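Local coordinates for protein tartronate semialdehyde reductase (Salmonella typhimurium, PDB 1VPD) that probably reduces tartronate semialdehyde to D-glycerate with NADH or NADPH, the last step in turning galactarate into D-glycerate, at residues Ala52-Ala57 with Gly81-Ile86; Glu87-Gly92 with Lys116-Leu121; Leu184-Met189 with Ser217-Ala222; Gln270-Asp275 with Ser283-Tyr288. All blocks are in the same frame, centred on the assembly; numbering follows the deposited sequence.

How the contacts relate
The four contacts follow one another along the chain, and none nests within or crosses another. Contact 1 closes a 23-residue loop that holds strand 64-67 and helix 72-80. Contact 2 then closes a second 23-residue loop, with strand 94-97 and helix 103-114. The two share helix 85-88 and touch directly, K56 CE lying 3.6 Å from E87 O, and both join loops and helix ends between successive strands of the N-terminal Rossmann domain. Contacts 3 and 4 belong to the helical C-terminal domain, their centres 37 to 41 Å from those of the first pair. Contact 3 closes a 27-residue loop between helices 170-198 and 218-228; contact 4 closes one of 7 residues between helices 260-274 and 285-293. They meet where I186 packs on L285.

Contact 1 (Ala52-Ala57 with Gly81-Ile86)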
loop_
_atom_site.group_PDB
_atom_site.type_symbol
_atom_site.label_atom_id
_atom_site.label_comp_id
_atom_site.label_asym_id
_atom_site.label_seq_id
_atom_site.Cartn_x
_atom_site.Cartn_y
_atom_site.Cartn_z
ATOM N N ALA A 52 -7.118 -4.835 -21.912
ATOM C CA ALA A 52 -6.264 -4.826 -23.099
ATOM C C ALA A 52 -5.013 -5.622 -22.802
ATOM O O ALA A 52 -4.708 -5.858 -21.632
ATOM C CB ALA A 52 -5.919 -3.401 -23.512
ATOM N N SER A 53 -4.273 -6.001 -23.843
ATOM C CA SER A 53 -3.210 -7.000 -23.724
ATOM C C SER A 53 -1.881 -6.429 -23.227
ATOM O O SER A 53 -0.979 -7.193 -22.865
ATOM C CB SER A 53 -2.993 -7.732 -25.062
ATOM O OG SER A 53 -4.109 -8.579 -25.385
ATOM N N THR A 54 -1.731 -5.103 -23.253
ATOM C CA THR A 54 -0.487 -4.469 -22.791
ATOM C C THR A 54 -0.787 -3.155 -22.127
ATOM O O THR A 54 -1.847 -2.567 -22.327
ATOM C CB THR A 54 0.494 -4.157 -23.935
ATOM O OG1 THR A 54 -0.121 -3.254 -24.857
ATOM C CG2 THR A 54 0.856 -5.411 -24.762
ATOM N N ALA A 55 0.168 -2.699 -21.328
ATOM C CA ALA A 55 0.098 -1.366 -20.736
ATOM C C ALA A 55 0.078 -0.287 -21.822
ATOM O O ALA A 55 -0.593 0.725 -21.677
ATOM C CB ALA A 55 1.272 -1.164 -19.801
ATOM N N LYS A 56 0.820 -0.511 -22.900
ATOM C CA LYS A 56 0.843 0.402 -24.031
ATOM C C LYS A 56 -0.566 0.588 -24.603
ATOM O O LYS A 56 -0.996 1.711 -24.847
ATOM C CB LYS A 56 1.798 -0.119 -25.104
ATOM C CG LYS A 56 1.665 0.548 -26.492
ATOM C CD LYS A 56 2.699 0.014 -27.465
ATOM C CE LYS A 56 2.625 0.750 -28.815
ATOM N NZ LYS A 56 3.585 0.177 -29.780
ATOM N N ALA A 57 -1.286 -0.515 -24.790
ATOM C CA ALA A 57 -2.651 -0.448 -25.322
ATOM C C ALA A 57 -3.612 0.212 -24.354
ATOM O O ALA A 57 -4.527 0.912 -24.762
ATOM C CB ALA A 57 -3.154 -1.828 -25.695
ATOM N N GLY A 81 8.841 0.355 -19.705
ATOM C CA GLY A 81 9.452 -0.804 -20.332
ATOM C C GLY A 81 8.824 -1.109 -21.674
ATOM O O GLY A 81 8.007 -0.351 -22.180
ATOM N N GLU A 82 9.236 -2.231 -22.249
ATOM C CA GLU A 82 8.693 -2.683 -23.522
ATOM C C GLU A 82 7.193 -2.893 -23.370
ATOM O O GLU A 82 6.730 -3.509 -22.404
ATOM C CB GLU A 82 9.377 -4.001 -23.935
ATOM C CG GLU A 82 8.732 -4.756 -25.097
ATOM C CD GLU A 82 9.244 -6.186 -25.240
ATOM O OE1 GLU A 82 10.237 -6.558 -24.576
ATOM O OE2 GLU A 82 8.644 -6.945 -26.026
ATOM N N ASN A 83 6.442 -2.377 -24.332
ATOM C CA ASN A 83 4.990 -2.378 -24.266
ATOM C C ASN A 83 4.440 -1.688 -23.022
ATOM O O ASN A 83 3.367 -2.013 -22.557
ATOM C CB ASN A 83 4.452 -3.808 -24.388
ATOM C CG ASN A 83 4.654 -4.362 -25.780
ATOM O OD1 ASN A 83 4.457 -3.647 -26.760
ATOM N ND2 ASN A 83 5.075 -5.620 -25.872
ATOM N N GLY A 84 5.176 -0.698 -22.527
ATOM C CA GLY A 84 4.772 0.024 -21.336
ATOM C C GLY A 84 3.950 1.256 -21.648
ATOM O O GLY A 84 3.744 1.610 -22.812
ATOM N N ILE A 85 3.494 1.923 -20.597
ATOM C CA ILE A 85 2.658 3.103 -20.709
ATOM C C ILE A 85 3.280 4.139 -21.641
ATOM O O ILE A 85 2.588 4.719 -22.478
ATOM C CB ILE A 85 2.399 3.719 -19.314
ATOM C CG1 ILE A 85 1.529 2.769 -18.488
ATOM C CG2 ILE A 85 1.750 5.091 -19.427
ATOM C CD1 ILE A 85 1.385 3.175 -17.015
ATOM N N ILE A 86 4.582 4.353 -21.503
ATOM C CA ILE A 86 5.258 5.410 -22.227
ATOM C C ILE A 86 5.197 5.198 -23.748
ATOM O O ILE A 86 5.253 6.172 -24.498
ATOM C CB ILE A 86 6.707 5.580 -21.734
ATOM C CG1 ILE A 86 7.255 6.960 -22.148
ATOM C CG2 ILE A 86 7.604 4.453 -22.229
ATOM C CD1 ILE A 86 8.573 7.311 -21.448
HETATM O O HOH W 1 2.631 -4.404 -20.998
#
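Polar contacts centre on one carbonyl oxygen, N83 O, which receives two hydrogen bonds at the start of helix 55-61. The backbone donor is K56 N, 3.0 Å from N83 O. This bond is bent, with 141° at the hydrogen, and the nitrogen stands above the carbonyl plane. The second donor is a water, 2.9 Å from N83 O, which also accepts from A55 N, so that A55 N reaches through the water the same oxygen that K56 N reaches directly. A third amide of that turn is served from within its own segment: T54 is the N-cap, its OG1 set between the backbone N and the carbonyl carbon (chi1 61°), where it accepts from A57 N at 3.0 Å. Carbonyl and hydroxyl thus place partial negative charge at the helix start, probably a favourable match to its dipole.

Apolar contacts flank these bonds. The T54 and N83 side chains cross obliquely, T54 CG2 meeting N83 CB at 4.0 Å. On the inner side A55 CB lies against G84 CA and reaches I85 CG1 at 4.2 Å. K56 has its CB 3.5 Å from G84 O, and its extended chain leads away.

The oxygen is presented by a type II beta turn from G81 to G84, in which N83 takes left-handed backbone angles (phi 57°). This turn links helix 72-80 to helix 85-88 within the crossover from strand 64-67 to strand 94-97. I85 continues onto I65 and T67, and A55 lies near I11, a predicted NAD(+)-binding residue, an arrangement belonging to the Rossmann dinucleotide-binding fold.

Contact 2 (Glu87-Gly92 with Lys116-Leu121); sequences EGAKPG and KGVEML
A Schellman motif ends helix 103-114, and its positive-phi residue, G117 (phi 83°), turns the chain toward strand 119-126 and offers its carbonyl to the loop after helix 85-88. G117 O accepts from G92 N at 2.8 Å. The bond is almost straight at the hydrogen (175°), although the donor stands somewhat above the carbonyl plane. P91 CA adds a CA-H...O contact to G117 O at 3.6 Å. With no side chain on G117, the backbones come close, P91 CA lying 4.3 Å from G117 CA. P91 CG extends toward K116 O, 4.0 Å away. The same K116 O takes a water at 2.7 Å, and this water also donates to A89 O, giving a second, indirect bridge between the loops. Beneath these polar links A89 CB meets V118 CG2 at 3.6 Å; V118 CG2, anti to the carbonyl carbon and beside the backbone N, is the branch that touches.

V118 also packs on L113 of helix 103-114, while K90 O is bonded to T93 OG1 just before strand 94-97. Beyond the contact, E119 and L121 pair in parallel with strand 94-97, and M120 packs on I109 of helix 103-114.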
loop_
_atom_site.group_PDB
_atom_site.type_symbol
_atom_site.label_atom_id
_atom_site.label_comp_id
_atom_site.label_asym_id
_atom_site.label_seq_id
_atom_site.Cartn_x
_atom_site.Cartn_y
_atom_site.Cartn_z
ATOM N N GLU A 87 5.079 3.945 -24.184
ATOM C CA GLU A 87 5.013 3.631 -25.619
ATOM C C GLU A 87 3.632 3.890 -26.226
ATOM O O GLU A 87 3.509 3.966 -27.465
ATOM C CB GLU A 87 5.458 2.181 -25.866
ATOM C CG GLU A 87 6.891 1.899 -25.423
ATOM C CD GLU A 87 7.394 0.504 -25.766
ATOM O OE1 GLU A 87 6.634 -0.323 -26.301
ATOM O OE2 GLU A 87 8.587 0.226 -25.500
ATOM N N GLY A 88 2.594 4.023 -25.391
ATOM C CA GLY A 88 1.245 4.274 -25.866
ATOM C C GLY A 88 0.621 5.609 -25.488
ATOM O O GLY A 88 -0.428 5.993 -26.022
ATOM N N ALA A 89 1.247 6.323 -24.564
ATOM C CA ALA A 89 0.652 7.516 -23.977
ATOM C C ALA A 89 0.911 8.733 -24.853
ATOM O O ALA A 89 2.045 9.041 -25.179
ATOM C CB ALA A 89 1.240 7.775 -22.582
ATOM N N LYS A 90 -0.128 9.457 -25.193
ATOM C CA LYS A 90 0.101 10.712 -25.907
ATOM C C LYS A 90 0.339 11.841 -24.903
ATOM O O LYS A 90 0.017 11.696 -23.703
ATOM C CB LYS A 90 -1.058 11.014 -26.858
ATOM C CG LYS A 90 -2.414 11.223 -26.216
ATOM C CD LYS A 90 -3.555 11.036 -27.259
ATOM C CE LYS A 90 -4.593 9.984 -26.852
ATOM N NZ LYS A 90 -4.400 8.653 -27.525
ATOM N N PRO A 91 0.914 12.957 -25.358
ATOM C CA PRO A 91 1.161 14.087 -24.462
ATOM C C PRO A 91 -0.113 14.479 -23.767
ATOM O O PRO A 91 -1.180 14.496 -24.387
ATOM C CB PRO A 91 1.647 15.188 -25.418
ATOM C CG PRO A 91 2.270 14.447 -26.525
ATOM C CD PRO A 91 1.388 13.255 -26.728
ATOM N N GLY A 92 -0.022 14.726 -22.461
ATOM C CA GLY A 92 -1.150 15.101 -21.647
ATOM C C GLY A 92 -1.768 13.955 -20.846
ATOM O O GLY A 92 -2.570 14.192 -19.949
ATOM N N LYS A 116 8.328 12.723 -22.390
ATOM C CA LYS A 116 7.320 12.404 -23.403
ATOM C C LYS A 116 5.986 13.159 -23.270
ATOM O O LYS A 116 5.036 12.899 -24.019
ATOM C CB LYS A 116 7.078 10.894 -23.402
ATOM C CG LYS A 116 8.201 10.118 -24.058
ATOM C CD LYS A 116 8.029 10.064 -25.586
ATOM C CE LYS A 116 6.924 9.094 -26.002
ATOM N NZ LYS A 116 7.102 8.571 -27.392
ATOM N N GLY A 117 5.902 14.098 -22.333
ATOM C CA GLY A 117 4.699 14.869 -22.112
ATOM C C GLY A 117 3.650 14.210 -21.248
ATOM O O GLY A 117 2.505 14.651 -21.210
ATOM N N VAL A 118 4.043 13.151 -20.538
ATOM C CA VAL A 118 3.140 12.434 -19.655
ATOM C C VAL A 118 3.323 12.946 -18.221
ATOM O O VAL A 118 4.444 13.020 -17.739
ATOM C CB VAL A 118 3.411 10.921 -19.755
ATOM C CG1 VAL A 118 2.513 10.133 -18.830
ATOM C CG2 VAL A 118 3.260 10.466 -21.223
ATOM N N GLU A 119 2.217 13.288 -17.571
ATOM C CA GLU A 119 2.190 13.834 -16.217
ATOM C C GLU A 119 2.102 12.688 -15.222
ATOM O O GLU A 119 1.718 11.585 -15.589
ATOM C CB GLU A 119 0.960 14.701 -16.010
ATOM C CG GLU A 119 0.725 15.750 -17.088
ATOM C CD GLU A 119 1.457 17.043 -16.857
ATOM O OE1 GLU A 119 2.320 17.126 -15.943
ATOM O OE2 GLU A 119 1.160 17.979 -17.632
HETATM N N MSE A 120 2.412 12.966 -13.958
HETATM C CA MSE A 120 2.419 11.905 -12.938
HETATM C C MSE A 120 2.110 12.438 -11.545
HETATM O O MSE A 120 2.593 13.513 -11.153
HETATM C CB MSE A 120 3.770 11.179 -12.914
HETATM C CG MSE A 120 3.815 10.025 -11.929
HETATM SE SE MSE A 120 5.508 9.126 -12.033
HETATM C CE MSE A 120 5.404 7.965 -10.535
ATOM N N LEU A 121 1.272 11.702 -10.824
ATOM C CA LEU A 121 1.100 11.872 -9.386
ATOM C C LEU A 121 1.581 10.595 -8.693
ATOM O O LEU A 121 1.340 9.489 -9.193
ATOM C CB LEU A 121 -0.363 12.077 -9.000
ATOM C CG LEU A 121 -1.138 13.250 -9.616
ATOM C CD1 LEU A 121 -2.598 13.156 -9.234
ATOM C CD2 LEU A 121 -0.520 14.531 -9.149
HETATM O O HOH W 2 3.787 11.059 -25.513
#

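Contact 3 (Leu184-Met189 with Ser217-Ala222); sequences LNIAAM and STVLDA
V219 holds CG1 anti to its backbone N, though twisted from the ideal stagger (chi1 153°), and I186 holds CG1 anti to its carbonyl carbon; the two branches are thereby aimed at each other. M189 starts with CG anti to the backbone N and bends only at chi3 (76°), while L220 also has CG anti to the backbone N and turns its end back toward M189. V219 CG1 meets I186 CG1 at 3.6 Å, the side chains crossing at about a right angle, and the valine's CB lies 4.0 Å from N185 CB. One turn on from I186, M189 CG meets L220 CD1, from the residue next to V219, at 3.7 Å; the selenium of this selenomethionine, SE of M189, is 4.0 Å from the same L220 CD1.

The helices belong to the all-helical C-terminal domain of the HIBADH-related family. Their local axes cross at -57°, 9.3 Å apart. Helix 170-198 also carries the predicted active-site lysine, K175, whose side chain is about 10 Å from that of V219. No hydrogen bond spans the contact. S217 instead caps helix 218-228, its OG accepting from L220 N at 2.8 Å. M189 continues onto K223, A224 and V227 of that helix, and D221, whose CB points away, is bonded through OD1 to Y207 OH.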
loop_
_atom_site.group_PDB
_atom_site.type_symbol
_atom_site.label_atom_id
_atom_site.label_comp_id
_atom_site.label_asym_id
_atom_site.label_seq_id
_atom_site.Cartn_x
_atom_site.Cartn_y
_atom_site.Cartn_z
ATOM N N LEU A 184 5.461 0.021 13.672
ATOM C CA LEU A 184 5.705 0.201 15.101
ATOM C C LEU A 184 4.437 -0.007 15.930
ATOM O O LEU A 184 4.511 -0.563 17.005
ATOM C CB LEU A 184 6.331 1.572 15.370
ATOM C CG LEU A 184 7.740 1.719 14.770
ATOM C CD1 LEU A 184 8.266 3.125 14.943
ATOM C CD2 LEU A 184 8.704 0.728 15.419
ATOM N N ASN A 185 3.276 0.409 15.432
ATOM C CA ASN A 185 2.021 0.223 16.155
ATOM C C ASN A 185 1.715 -1.271 16.266
ATOM O O ASN A 185 1.223 -1.716 17.298
ATOM C CB ASN A 185 0.849 0.931 15.486
ATOM C CG ASN A 185 0.847 2.455 15.705
ATOM O OD1 ASN A 185 1.823 3.042 16.231
ATOM N ND2 ASN A 185 -0.285 3.108 15.322
ATOM N N ILE A 186 2.015 -2.044 15.214
ATOM C CA ILE A 186 1.819 -3.482 15.268
ATOM C C ILE A 186 2.797 -4.121 16.255
ATOM O O ILE A 186 2.409 -4.963 17.080
ATOM C CB ILE A 186 1.958 -4.152 13.875
ATOM C CG1 ILE A 186 0.830 -3.713 12.949
ATOM C CG2 ILE A 186 1.955 -5.677 14.013
ATOM C CD1 ILE A 186 1.060 -4.138 11.501
ATOM N N ALA A 187 4.065 -3.736 16.160
ATOM C CA ALA A 187 5.089 -4.252 17.072
ATOM C C ALA A 187 4.751 -3.921 18.524
ATOM O O ALA A 187 4.883 -4.768 19.405
ATOM C CB ALA A 187 6.446 -3.751 16.698
ATOM N N ALA A 188 4.303 -2.693 18.768
ATOM C CA ALA A 188 3.961 -2.261 20.113
ATOM C C ALA A 188 2.799 -3.046 20.694
ATOM O O ALA A 188 2.834 -3.454 21.858
ATOM C CB ALA A 188 3.628 -0.746 20.107
HETATM N N MSE A 189 1.753 -3.230 19.893
HETATM C CA MSE A 189 0.623 -4.090 20.267
HETATM C C MSE A 189 1.124 -5.482 20.653
HETATM O O MSE A 189 0.718 -6.026 21.666
HETATM C CB MSE A 189 -0.374 -4.206 19.103
HETATM C CG MSE A 189 -1.412 -5.265 19.316
HETATM SE SE MSE A 189 -2.394 -5.639 17.701
HETATM C CE MSE A 189 -1.007 -6.665 16.848
ATOM N N SER A 217 -6.110 2.284 18.604
ATOM C CA SER A 217 -5.668 2.587 17.253
ATOM C C SER A 217 -6.385 1.765 16.215
ATOM O O SER A 217 -6.960 0.727 16.514
ATOM C CB SER A 217 -4.161 2.339 17.126
ATOM O OG SER A 217 -3.832 0.955 17.078
ATOM N N THR A 218 -6.260 2.202 14.964
ATOM C CA THR A 218 -6.761 1.442 13.835
ATOM C C THR A 218 -6.039 0.092 13.705
ATOM O O THR A 218 -6.668 -0.931 13.457
ATOM C CB THR A 218 -6.645 2.312 12.587
ATOM O OG1 THR A 218 -7.381 3.532 12.816
ATOM C CG2 THR A 218 -7.287 1.648 11.351
ATOM N N VAL A 219 -4.725 0.079 13.955
ATOM C CA VAL A 219 -3.960 -1.175 13.988
ATOM C C VAL A 219 -4.468 -2.117 15.070
ATOM O O VAL A 219 -4.634 -3.316 14.824
ATOM C CB VAL A 219 -2.452 -0.920 14.183
ATOM C CG1 VAL A 219 -1.754 -2.116 14.865
ATOM C CG2 VAL A 219 -1.800 -0.631 12.836
ATOM N N LEU A 220 -4.735 -1.589 16.259
ATOM C CA LEU A 220 -5.153 -2.447 17.362
ATOM C C LEU A 220 -6.449 -3.181 16.993
ATOM O O LEU A 220 -6.555 -4.402 17.152
ATOM C CB LEU A 220 -5.313 -1.655 18.659
ATOM C CG LEU A 220 -5.625 -2.490 19.906
ATOM C CD1 LEU A 220 -4.446 -3.330 20.308
ATOM C CD2 LEU A 220 -6.036 -1.571 21.052
ATOM N N ASP A 221 -7.424 -2.437 16.495
ATOM C CA ASP A 221 -8.725 -3.040 16.160
ATOM C C ASP A 221 -8.672 -3.937 14.931
ATOM O O ASP A 221 -9.433 -4.906 14.847
ATOM C CB ASP A 221 -9.761 -1.954 15.950
ATOM C CG ASP A 221 -10.172 -1.284 17.237
ATOM O OD1 ASP A 221 -10.194 -1.946 18.288
ATOM O OD2 ASP A 221 -10.499 -0.099 17.277
ATOM N N ALA A 222 -7.793 -3.628 13.978
ATOM C CA ALA A 222 -7.644 -4.463 12.784
ATOM C C ALA A 222 -6.882 -5.756 13.053
ATOM O O ALA A 222 -7.252 -6.808 12.526
ATOM C CB ALA A 222 -6.938 -3.700 11.670
#

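Contact 4 (Gln270-Asp275 with Ser283-Tyr288)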
loop_
_atom_site.group_PDB
_atom_site.type_symbol
_atom_site.label_atom_id
_atom_site.label_comp_id
_atom_site.label_asym_id
_atom_site.label_seq_id
_atom_site.Cartn_x
_atom_site.Cartn_y
_atom_site.Cartn_z
ATOM N N GLN A 270 13.349 -9.214 9.476
ATOM C CA GLN A 270 14.357 -10.118 8.880
ATOM C C GLN A 270 14.298 -11.511 9.529
ATOM O O GLN A 270 14.360 -12.540 8.836
ATOM C CB GLN A 270 15.771 -9.520 8.947
ATOM C CG GLN A 270 15.927 -8.275 8.094
ATOM C CD GLN A 270 15.936 -8.565 6.594
ATOM O OE1 GLN A 270 16.325 -9.669 6.162
ATOM N NE2 GLN A 270 15.492 -7.589 5.795
ATOM N N ALA A 271 14.157 -11.550 10.852
ATOM C CA ALA A 271 14.021 -12.817 11.549
ATOM C C ALA A 271 12.762 -13.569 11.095
ATOM O O ALA A 271 12.819 -14.794 10.870
ATOM C CB ALA A 271 14.019 -12.603 13.065
ATOM N N LEU A 272 11.646 -12.848 10.962
ATOM C CA LEU A 272 10.387 -13.456 10.514
ATOM C C LEU A 272 10.510 -14.033 9.109
ATOM O O LEU A 272 10.054 -15.165 8.850
ATOM C CB LEU A 272 9.247 -12.456 10.587
ATOM C CG LEU A 272 8.759 -12.167 12.007
ATOM C CD1 LEU A 272 7.897 -10.948 12.048
ATOM C CD2 LEU A 272 8.022 -13.390 12.592
ATOM N N ARG A 273 11.117 -13.277 8.203
ATOM C CA ARG A 273 11.348 -13.765 6.834
ATOM C C ARG A 273 12.198 -15.042 6.839
ATOM O O ARG A 273 11.871 -16.030 6.154
ATOM C CB ARG A 273 12.054 -12.688 6.005
ATOM C CG ARG A 273 12.597 -13.187 4.646
ATOM C CD ARG A 273 13.334 -12.113 3.863
ATOM N NE ARG A 273 12.393 -11.198 3.255
ATOM C CZ ARG A 273 12.730 -10.078 2.630
ATOM N NH1 ARG A 273 13.997 -9.725 2.535
ATOM N NH2 ARG A 273 11.783 -9.304 2.102
ATOM N N ALA A 274 13.253 -15.035 7.645
ATOM C CA ALA A 274 14.148 -16.189 7.746
ATOM C C ALA A 274 13.436 -17.414 8.334
ATOM O O ALA A 274 13.848 -18.541 8.060
ATOM C CB ALA A 274 15.355 -15.844 8.543
ATOM N N ASP A 275 12.391 -17.189 9.128
ATOM C CA ASP A 275 11.619 -18.255 9.765
ATOM C C ASP A 275 10.310 -18.561 9.030
ATOM O O ASP A 275 9.392 -19.147 9.603
ATOM C CB ASP A 275 11.366 -17.881 11.217
ATOM C CG ASP A 275 10.996 -19.068 12.097
ATOM O OD1 ASP A 275 11.390 -20.211 11.811
ATOM O OD2 ASP A 275 10.287 -18.900 13.102
ATOM N N SER A 283 0.554 -8.640 10.785
ATOM C CA SER A 283 0.147 -9.059 12.129
ATOM C C SER A 283 1.051 -10.180 12.663
ATOM O O SER A 283 1.158 -10.363 13.876
ATOM C CB SER A 283 -1.336 -9.480 12.152
ATOM O OG SER A 283 -1.599 -10.521 11.219
ATOM N N ALA A 284 1.721 -10.915 11.771
ATOM C CA ALA A 284 2.667 -11.961 12.176
ATOM C C ALA A 284 3.914 -11.421 12.890
ATOM O O ALA A 284 4.714 -12.181 13.423
ATOM C CB ALA A 284 3.055 -12.840 10.991
ATOM N N LEU A 285 4.071 -10.103 12.957
ATOM C CA LEU A 285 5.055 -9.558 13.881
ATOM C C LEU A 285 4.800 -10.065 15.284
ATOM O O LEU A 285 5.729 -10.233 16.068
ATOM C CB LEU A 285 4.999 -8.031 13.896
ATOM C CG LEU A 285 5.952 -7.250 13.038
ATOM C CD1 LEU A 285 5.489 -5.804 12.998
ATOM C CD2 LEU A 285 7.378 -7.363 13.570
ATOM N N ALA A 286 3.541 -10.338 15.629
ATOM C CA ALA A 286 3.228 -10.931 16.935
ATOM C C ALA A 286 3.952 -12.252 17.168
ATOM O O ALA A 286 4.380 -12.530 18.296
ATOM C CB ALA A 286 1.717 -11.114 17.114
ATOM N N CYS A 287 4.115 -13.038 16.108
ATOM C CA CYS A 287 4.762 -14.343 16.208
ATOM C C CYS A 287 6.238 -14.232 16.608
ATOM O O CYS A 287 6.770 -15.123 17.267
ATOM C CB CYS A 287 4.583 -15.151 14.922
ATOM S SG CYS A 287 2.873 -15.272 14.359
ATOM N N TYR A 288 6.901 -13.131 16.223
ATOM C CA TYR A 288 8.261 -12.874 16.670
ATOM C C TYR A 288 8.315 -12.807 18.193
ATOM O O TYR A 288 9.137 -13.461 18.840
ATOM C CB TYR A 288 8.783 -11.570 16.037
ATOM C CG TYR A 288 10.145 -11.148 16.528
ATOM C CD1 TYR A 288 11.299 -11.625 15.922
ATOM C CD2 TYR A 288 10.290 -10.267 17.591
ATOM C CE1 TYR A 288 12.570 -11.245 16.375
ATOM C CE2 TYR A 288 11.545 -9.898 18.056
ATOM C CZ TYR A 288 12.683 -10.390 17.445
ATOM O OH TYR A 288 13.923 -10.011 17.877
#
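A284 O is the best-held polar atom here: one hydrogen bond grips it, from C287 N at 2.9 Å, and both methyls of L272 lie against it. L272 CD2 stands 3.6 Å from A284 O, and CD1 is almost as near, so the leucine's forked end covers the carbonyl of this 3-10 residue. L272 has CG anti to its carbonyl carbon; beyond their shared contact with A284 O, its methyls meet different partners. CD1 of L272 lies 3.7 Å from L285 CA and 3.9 Å from L285 CD2, the end of a side chain that starts out away from the interface. L272 CD2 meets Y288 CB at 4.0 Å, the two side chains crossing at about a right angle. Y288 in turn has CG anti to the backbone N (chi1 175°), which carries its ring to A271; A271 CB sits at the ring edge, near its plane, 3.9 Å from CE1 of Y288.

No hydrogen bond crosses between the two segments; van der Waals packing makes the contact. D275, just past helix 260-274, forms a salt bridge through OD2 with K291 NZ of helix 285-293. H277, in the intervening loop, also touches L272. These are two consecutive helices, joined by a short loop, packed together in the helical C-terminal domain of the HIBADH-related fold.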